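Long-range contacts in type 3A cellulose-binding domain protein (Clostridium thermocellum, PDB 4B9P), which binds cellulose as the extracellular sensing module of an anti-sigma factor, where polysaccharide binding may lead to release of its sigma factor SigI2: residues T5-Q10 / T35-S40; R26-N31 / G102-I107; Q52-I57 / E126-Y131. All coordinates share one frame; numbering follows the deposited sequence.

Contact 1. Residues T5-Q10 / T35-S40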
# COMPACT_ATOMS: atom_id res chain seq x y z
N THR A 5 -1.35 12.19 18.88
CA THR A 5 -0.97 11.14 17.94
C THR A 5 -1.24 11.65 16.54
O THR A 5 -2.37 12.03 16.24
CB THR A 5 -1.75 9.83 18.19
OG1 THR A 5 -1.42 9.35 19.49
CG2 THR A 5 -1.38 8.76 17.19
N LYS A 6 -0.21 11.68 15.70
CA LYS A 6 -0.36 12.24 14.36
C LYS A 6 0.61 11.59 13.43
O LYS A 6 1.75 11.28 13.80
CB LYS A 6 -0.13 13.76 14.37
CG LYS A 6 -0.63 14.46 13.12
CD LYS A 6 -0.43 15.96 13.24
CE LYS A 6 -0.62 16.70 11.91
NZ LYS A 6 0.01 18.06 11.96
N ILE A 7 0.16 11.35 12.19
CA ILE A 7 1.02 10.78 11.17
C ILE A 7 0.88 11.57 9.86
O ILE A 7 -0.10 12.31 9.68
CB ILE A 7 0.67 9.30 10.90
CG1 ILE A 7 -0.81 9.13 10.59
CG2 ILE A 7 1.14 8.44 12.09
CD1 ILE A 7 -1.20 7.76 10.15
N GLU A 8 1.84 11.38 8.98
CA GLU A 8 1.76 11.85 7.62
C GLU A 8 2.07 10.66 6.73
O GLU A 8 2.97 9.88 7.04
CB GLU A 8 2.76 13.00 7.37
CG GLU A 8 2.69 13.53 5.97
CD GLU A 8 3.55 14.75 5.78
OE1 GLU A 8 3.10 15.84 6.17
OE2 GLU A 8 4.67 14.64 5.22
N LEU A 9 1.37 10.53 5.61
CA LEU A 9 1.60 9.43 4.69
C LEU A 9 2.01 10.04 3.36
O LEU A 9 1.26 10.85 2.79
CB LEU A 9 0.32 8.61 4.57
CG LEU A 9 0.30 7.29 3.81
CD1 LEU A 9 0.45 7.44 2.28
CD2 LEU A 9 1.24 6.27 4.42
N GLN A 10 3.20 9.67 2.88
CA GLN A 10 3.67 10.06 1.56
C GLN A 10 3.70 8.83 0.67
O GLN A 10 3.93 7.71 1.16
CB GLN A 10 5.04 10.73 1.60
CG GLN A 10 5.03 11.96 2.45
CD GLN A 10 6.36 12.67 2.40
OE1 GLN A 10 7.23 12.30 1.65
NE2 GLN A 10 6.53 13.70 3.23
N THR A 35 3.53 11.22 20.18
CA THR A 35 3.33 9.94 20.87
C THR A 35 3.99 8.82 20.05
O THR A 35 3.92 8.83 18.85
CB THR A 35 1.84 9.60 21.02
OG1 THR A 35 1.29 9.33 19.73
CG2 THR A 35 1.10 10.76 21.67
N PRO A 36 4.59 7.83 20.70
CA PRO A 36 5.10 6.64 19.99
C PRO A 36 3.91 5.85 19.47
O PRO A 36 2.85 5.83 20.09
CB PRO A 36 5.83 5.85 21.10
CG PRO A 36 6.13 6.90 22.15
CD PRO A 36 4.92 7.81 22.13
N ILE A 37 4.11 5.18 18.34
CA ILE A 37 3.06 4.37 17.74
C ILE A 37 3.58 2.93 17.62
O ILE A 37 4.65 2.69 17.09
CB ILE A 37 2.70 4.90 16.34
CG1 ILE A 37 2.09 6.32 16.47
CG2 ILE A 37 1.73 3.94 15.60
CD1 ILE A 37 2.01 7.09 15.17
N THR A 38 2.82 1.98 18.16
CA THR A 38 3.21 0.58 18.03
C THR A 38 2.89 0.11 16.60
O THR A 38 1.73 0.11 16.19
CB THR A 38 2.44 -0.26 19.07
OG1 THR A 38 2.80 0.20 20.38
CG2 THR A 38 2.75 -1.76 18.93
N LEU A 39 3.92 -0.31 15.84
CA LEU A 39 3.72 -0.57 14.42
C LEU A 39 2.74 -1.71 14.17
O LEU A 39 2.00 -1.67 13.21
CB LEU A 39 5.05 -0.83 13.74
CG LEU A 39 5.86 0.43 13.48
CD1 LEU A 39 7.24 0.00 13.07
CD2 LEU A 39 5.22 1.29 12.37
N SER A 40 2.73 -2.74 15.01
CA SER A 40 1.82 -3.86 14.79
C SER A 40 0.34 -3.41 14.79
O SER A 40 -0.51 -4.12 14.25
CB SER A 40 2.04 -4.97 15.81
OG SER A 40 1.71 -4.50 17.11
O HOH W 1 2.22 10.59 17.16
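No ring or other flat side chain lies between Thr5 and Thr35 or between Ile7 and Ile37; branched aliphatic and hydroxyl groups make this contact. The flat groups here are in residues 5-10 alone: Gln10 NE2 donates a hydrogen bond to Glu8 OE2 at 2.9 Å, with the acceptor practically in the amide plane. Across the contact, Thr5 OG1 and Thr35 OG1 share a hydrogen bond of 2.7 Å, in which either may donate, the two side chains crossing at about a right angle. Thr35 OG1 sits between its own backbone N and carbonyl carbon (chi1 68°), which turns the hydroxyl to Thr5 OG1. A water accepts from Lys6 N at 3.0 Å and can donate to Thr35 O at 3.0 Å, bridging the main chains. Further in, Ile37 CD1 is anti to CA (chi2 165°) and meets Ile7 CG2 at 3.5 Å, tighter than usual carbon packing. Thr5 and Thr35 are the one close pair, CA to CA 5.3 Å; residues 8-10 and 38-40 make no contact across the segments. Ile7 also packs on Leu29 of strand 25-31, Val154 of strand 152-156 and Trp162 of strand 159-162, within the beta-sandwich. Asn31 ND2 donates to Thr35 O, and the contact joins the beginning of strand 7-13 to the short two-stranded sheet of 37-38 and 98-99.

Contact 2. Residues R26-N31 / G102-I107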
# COMPACT_ATOMS: atom_id res chain seq x y z
N ARG A 26 4.84 2.91 -3.58
CA ARG A 26 5.90 3.13 -2.62
C ARG A 26 5.36 4.07 -1.56
O ARG A 26 4.74 5.08 -1.92
CB ARG A 26 7.12 3.71 -3.31
CG ARG A 26 7.67 2.72 -4.32
CD ARG A 26 8.95 3.12 -4.91
NE ARG A 26 9.52 1.99 -5.62
CZ ARG A 26 10.76 1.97 -6.07
NH1 ARG A 26 11.53 3.03 -5.92
NH2 ARG A 26 11.23 0.89 -6.67
N ILE A 27 5.56 3.74 -0.28
CA ILE A 27 4.90 4.43 0.80
C ILE A 27 5.89 4.79 1.88
O ILE A 27 6.79 4.01 2.19
CB ILE A 27 3.77 3.52 1.33
CG1 ILE A 27 2.69 3.32 0.24
CG2 ILE A 27 3.15 4.06 2.57
CD1 ILE A 27 1.70 2.14 0.50
N LYS A 28 5.71 5.97 2.47
CA LYS A 28 6.51 6.42 3.59
C LYS A 28 5.53 6.89 4.67
O LYS A 28 4.75 7.83 4.43
CB LYS A 28 7.45 7.54 3.15
CG LYS A 28 8.41 8.04 4.17
CD LYS A 28 9.44 8.99 3.52
CE LYS A 28 10.30 9.67 4.54
NZ LYS A 28 11.23 10.70 3.98
N LEU A 29 5.55 6.22 5.81
CA LEU A 29 4.70 6.57 6.93
C LEU A 29 5.54 7.28 7.96
O LEU A 29 6.54 6.71 8.43
CB LEU A 29 4.16 5.31 7.57
CG LEU A 29 3.39 5.43 8.88
CD1 LEU A 29 2.09 6.17 8.66
CD2 LEU A 29 3.16 4.05 9.50
N ILE A 30 5.14 8.49 8.30
CA ILE A 30 5.94 9.34 9.18
C ILE A 30 5.17 9.67 10.44
O ILE A 30 4.01 10.05 10.37
CB ILE A 30 6.36 10.67 8.50
CG1 ILE A 30 7.03 10.37 7.15
CG2 ILE A 30 7.26 11.48 9.43
CD1 ILE A 30 6.53 11.27 6.05
N ASN A 31 5.82 9.52 11.59
CA ASN A 31 5.20 9.92 12.83
C ASN A 31 5.49 11.41 13.04
O ASN A 31 6.62 11.81 13.34
CB ASN A 31 5.76 9.07 13.97
CG ASN A 31 5.04 9.34 15.30
OD1 ASN A 31 4.39 10.39 15.45
ND2 ASN A 31 5.16 8.42 16.25
N GLY A 102 9.03 11.59 14.82
CA GLY A 102 10.14 11.99 13.97
C GLY A 102 10.69 10.84 13.13
O GLY A 102 11.52 11.06 12.24
N GLU A 103 10.27 9.61 13.40
CA GLU A 103 10.77 8.47 12.65
C GLU A 103 9.80 8.12 11.54
O GLU A 103 8.65 8.53 11.56
CB GLU A 103 11.00 7.27 13.57
CG GLU A 103 12.05 7.54 14.61
CD GLU A 103 12.43 6.30 15.40
OE1 GLU A 103 11.53 5.42 15.62
OE2 GLU A 103 13.62 6.23 15.81
N TYR A 104 10.29 7.33 10.59
CA TYR A 104 9.45 6.90 9.49
C TYR A 104 9.74 5.48 9.08
O TYR A 104 10.83 4.95 9.34
CB TYR A 104 9.60 7.86 8.28
CG TYR A 104 10.90 7.67 7.57
CD1 TYR A 104 11.04 6.76 6.53
CD2 TYR A 104 12.01 8.41 7.94
CE1 TYR A 104 12.23 6.58 5.89
CE2 TYR A 104 13.22 8.25 7.29
CZ TYR A 104 13.32 7.34 6.27
OH TYR A 104 14.53 7.19 5.63
N VAL A 105 8.76 4.88 8.42
CA VAL A 105 8.98 3.62 7.73
C VAL A 105 8.72 3.83 6.25
O VAL A 105 7.73 4.47 5.86
CB VAL A 105 8.06 2.46 8.25
CG1 VAL A 105 8.33 1.17 7.43
CG2 VAL A 105 8.32 2.24 9.71
N GLU A 106 9.62 3.30 5.43
CA GLU A 106 9.47 3.32 3.98
C GLU A 106 9.30 1.88 3.50
O GLU A 106 10.04 1.00 3.93
CB GLU A 106 10.70 3.96 3.34
CG GLU A 106 10.60 4.10 1.83
CD GLU A 106 11.81 4.79 1.20
OE1 GLU A 106 12.65 5.34 1.97
OE2 GLU A 106 11.93 4.77 -0.04
N ILE A 107 8.32 1.67 2.62
CA ILE A 107 7.97 0.33 2.15
C ILE A 107 7.87 0.36 0.65
O ILE A 107 7.07 1.13 0.09
CB ILE A 107 6.63 -0.15 2.75
CG1 ILE A 107 6.69 -0.03 4.27
CG2 ILE A 107 6.35 -1.60 2.32
CD1 ILE A 107 5.45 -0.35 4.95
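Tyr104 holds CG between its backbone N and carbonyl carbon (chi1 74°), while Lys28 has CG anti to the backbone N; these torsions set the direction of each CG, and the extended Lys28 chain beyond it carries CE and NZ over one face of the tyrosine ring. Lys28 CE lies 3.7 Å from the Tyr104 ring centroid, a CH-pi contact offset toward the rim. Its NZ stands 4.4 Å from the same centroid and only 3° off the ring normal, making a cation-pi interaction. Glu106 CB borders the ring edge in plane, and Ile30 CG1 packs on Tyr104 CB at 3.8 Å. This face carries Lys28, Ile30, Tyr104 and Glu106, all partly exposed. Strands 26-31 and 104-107 run antiparallel (172°) as neighbours in one five-stranded sheet of the CBM3 beta-sandwich. Ile27 with Ile107 and Leu29 with Val105 are hydrogen-bonded pairs; Ile27 N reaches Ile107 O at 3.0 Å and Leu29 N reaches Val105 O at 2.8 Å. Their side chains line the opposite, buried face, where Ile27, Val105 and Ile107 meet Ile90 or Phe92 of strand 84-92 in the second sheet. At the loop end, Asn31 N donates to Glu103 O at 3.0 Å and Gly102 N to Asn31 O at 2.8 Å. In the Asn31 side chain, ND2 donates to Leu99 O and OD1 accepts from Gly33 N.

Contact 3. Residues Q52-I57 / E126-Y131. With ZN (zinc ion), chain E.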
# COMPACT_ATOMS: atom_id res chain seq x y z
N GLN A 52 -9.28 -8.03 -14.33
CA GLN A 52 -9.36 -9.49 -14.51
C GLN A 52 -8.10 -10.22 -14.05
O GLN A 52 -7.90 -11.38 -14.39
CB GLN A 52 -9.68 -9.79 -15.98
CG GLN A 52 -11.08 -9.31 -16.37
CD GLN A 52 -11.39 -9.64 -17.79
OE1 GLN A 52 -10.91 -8.97 -18.74
NE2 GLN A 52 -12.14 -10.71 -17.98
N VAL A 53 -7.26 -9.56 -13.26
CA VAL A 53 -6.02 -10.18 -12.84
C VAL A 53 -6.29 -11.25 -11.79
O VAL A 53 -7.15 -11.07 -10.92
CB VAL A 53 -5.06 -9.07 -12.29
CG1 VAL A 53 -3.78 -9.71 -11.75
CG2 VAL A 53 -4.74 -8.09 -13.43
N ILE A 54 -5.59 -12.38 -11.91
CA ILE A 54 -5.72 -13.51 -10.98
C ILE A 54 -4.36 -13.83 -10.35
O ILE A 54 -3.33 -13.28 -10.75
CB ILE A 54 -6.33 -14.73 -11.70
CG1 ILE A 54 -5.41 -15.22 -12.84
CG2 ILE A 54 -7.76 -14.42 -12.14
CD1 ILE A 54 -5.83 -16.57 -13.43
N ASN A 55 -4.34 -14.77 -9.39
CA ASN A 55 -3.12 -15.15 -8.66
C ASN A 55 -2.47 -13.95 -7.98
O ASN A 55 -1.23 -13.89 -7.89
CB ASN A 55 -2.06 -15.80 -9.56
CG ASN A 55 -2.58 -16.92 -10.42
OD1 ASN A 55 -3.38 -17.76 -9.98
ND2 ASN A 55 -2.07 -17.00 -11.64
N GLU A 56 -3.27 -13.01 -7.51
CA GLU A 56 -2.66 -11.78 -6.99
C GLU A 56 -1.92 -12.05 -5.68
O GLU A 56 -2.50 -12.59 -4.75
CB GLU A 56 -3.72 -10.74 -6.75
CG GLU A 56 -4.43 -10.26 -7.99
CD GLU A 56 -5.39 -9.15 -7.59
OE1 GLU A 56 -6.53 -9.48 -7.17
OE2 GLU A 56 -4.99 -7.96 -7.55
N ILE A 57 -0.66 -11.62 -5.61
CA ILE A 57 0.15 -11.76 -4.41
C ILE A 57 0.79 -10.41 -4.10
O ILE A 57 0.92 -9.54 -4.98
CB ILE A 57 1.24 -12.86 -4.57
CG1 ILE A 57 2.24 -12.48 -5.66
CG2 ILE A 57 0.59 -14.24 -4.78
CD1 ILE A 57 3.52 -13.32 -5.61
N GLU A 126 -3.52 -11.81 -21.76
CA GLU A 126 -3.02 -10.58 -21.17
C GLU A 126 -3.87 -10.12 -20.00
O GLU A 126 -3.35 -9.61 -19.00
CB GLU A 126 -2.98 -9.48 -22.27
CG GLU A 126 -2.65 -8.15 -21.73
CD GLU A 126 -2.55 -7.03 -22.74
OE1 GLU A 126 -2.19 -7.28 -23.90
OE2 GLU A 126 -2.80 -5.85 -22.38
N TRP A 127 -5.20 -10.18 -20.14
CA TRP A 127 -6.11 -9.64 -19.13
C TRP A 127 -5.99 -10.35 -17.78
O TRP A 127 -6.38 -9.79 -16.75
CB TRP A 127 -7.55 -9.61 -19.63
CG TRP A 127 -8.04 -10.93 -20.05
CD1 TRP A 127 -8.56 -11.92 -19.24
CD2 TRP A 127 -8.08 -11.44 -21.39
NE1 TRP A 127 -8.92 -13.01 -20.01
CE2 TRP A 127 -8.64 -12.74 -21.33
CE3 TRP A 127 -7.70 -10.92 -22.63
CZ2 TRP A 127 -8.83 -13.51 -22.48
CZ3 TRP A 127 -7.90 -11.70 -23.77
CH2 TRP A 127 -8.47 -12.97 -23.69
N ASN A 128 -5.42 -11.54 -17.75
CA ASN A 128 -5.27 -12.22 -16.47
C ASN A 128 -4.03 -11.77 -15.68
O ASN A 128 -3.86 -12.20 -14.52
CB ASN A 128 -5.29 -13.76 -16.63
CG ASN A 128 -6.70 -14.32 -16.72
OD1 ASN A 128 -7.67 -13.79 -16.12
ND2 ASN A 128 -6.84 -15.35 -17.49
N TYR A 129 -3.21 -10.87 -16.26
CA TYR A 129 -2.09 -10.30 -15.50
C TYR A 129 -1.95 -8.80 -15.67
O TYR A 129 -1.19 -8.18 -14.90
CB TYR A 129 -0.75 -11.02 -15.72
CG TYR A 129 -0.30 -10.99 -17.18
CD1 TYR A 129 0.46 -9.94 -17.67
CD2 TYR A 129 -0.63 -12.03 -18.06
CE1 TYR A 129 0.88 -9.91 -18.96
CE2 TYR A 129 -0.19 -12.02 -19.37
CZ TYR A 129 0.58 -10.96 -19.80
OH TYR A 129 0.98 -10.95 -21.11
N MET A 130 -2.62 -8.21 -16.65
CA MET A 130 -2.46 -6.77 -16.88
C MET A 130 -3.54 -5.99 -16.14
O MET A 130 -4.74 -6.17 -16.40
CB MET A 130 -2.54 -6.49 -18.37
CG MET A 130 -2.01 -5.13 -18.76
SD MET A 130 -0.18 -5.02 -18.67
CE MET A 130 0.23 -5.72 -20.29
N TYR A 131 -3.13 -5.14 -15.20
CA TYR A 131 -4.00 -4.19 -14.52
C TYR A 131 -4.21 -2.95 -15.35
O TYR A 131 -3.29 -2.49 -16.05
CB TYR A 131 -3.34 -3.73 -13.26
CG TYR A 131 -3.24 -4.76 -12.15
CD1 TYR A 131 -4.36 -5.20 -11.48
CD2 TYR A 131 -2.00 -5.22 -11.75
CE1 TYR A 131 -4.24 -6.09 -10.41
CE2 TYR A 131 -1.86 -6.08 -10.68
CZ TYR A 131 -2.98 -6.49 -10.00
OH TYR A 131 -2.84 -7.35 -8.93
ZN ZN E . -2.52 -4.17 -23.28
O HOH W 2 -7.19 -7.26 -16.19
O HOH W 3 -3.22 -2.69 -24.45
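Val53 sets its CG2, the branch anti to the carbonyl carbon, over one face of the Tyr131 ring, 3.8 Å from the centroid and 22° off the normal, offset toward the rim: a CH-pi contact. At the ring edge, Tyr131 OH donates at 2.6 Å to Glu56 OE2, which receives it on its anti lone pair, with the carboxylate and ring planes 58° apart. Glu56 OE2 is also hydrogen-bonded to Tyr48 OH, so two tyrosine hydroxyls grip one carboxylate oxygen. The backbones are joined by Ile54 N donating to Asn128 O at 3.1 Å, from a position tilted out of the carbonyl plane; Asn113 ND2 is a second partner of Asn128 O. Gln52 OE1 comes within 3.5 Å of Trp127 CB, the amide and indole planes 15° apart and the side chains crossing at an oblique angle. A water accepts from Gln52 N and donates to Trp127 O and Met130 O, each at 2.7 Å, bridging both segments. In the 3-10 turn, Glu126 O accepts from Tyr129 N and Met130 N, while the Glu126 carboxylate binds zinc through OE2 at 1.9 Å, with Glu19 and a water. Segment 52-57 directly follows the calcium ligand Asp51, and 126-131 directly precedes another, Asp132. The Tyr131 side chain lies about 5 Å from the bound calcium and about 4 Å from that of Asp51, placing this residue beside the calcium site of the CBM3 module.

How the contacts relate
All three contacts reach one five-stranded antiparallel sheet, ordered 56-63, 104-111, 25-31, 7-13, 147-148, in the single CBM3 module. Contacts 1 and 2 have centres about 9 Å apart and touch, because strands 7-13 and 25-31 are neighbours: Glu8 O and Gln10 O probably accept from Ile30 N and Lys28 N. Contact 3 lies across the chain's centre, its own centre about 33 Å from contact 1 and 29 Å from contact 2. Along the chain, contact 2 interleaves with both others, whereas contact 1 closes before 3 opens. Contact 2 pairs two strands inside the sheet; contact 1 joins strand 7-13 to strand 37-38, and contact 3 brings the lead-in to strand 56-63 against loop 126-131.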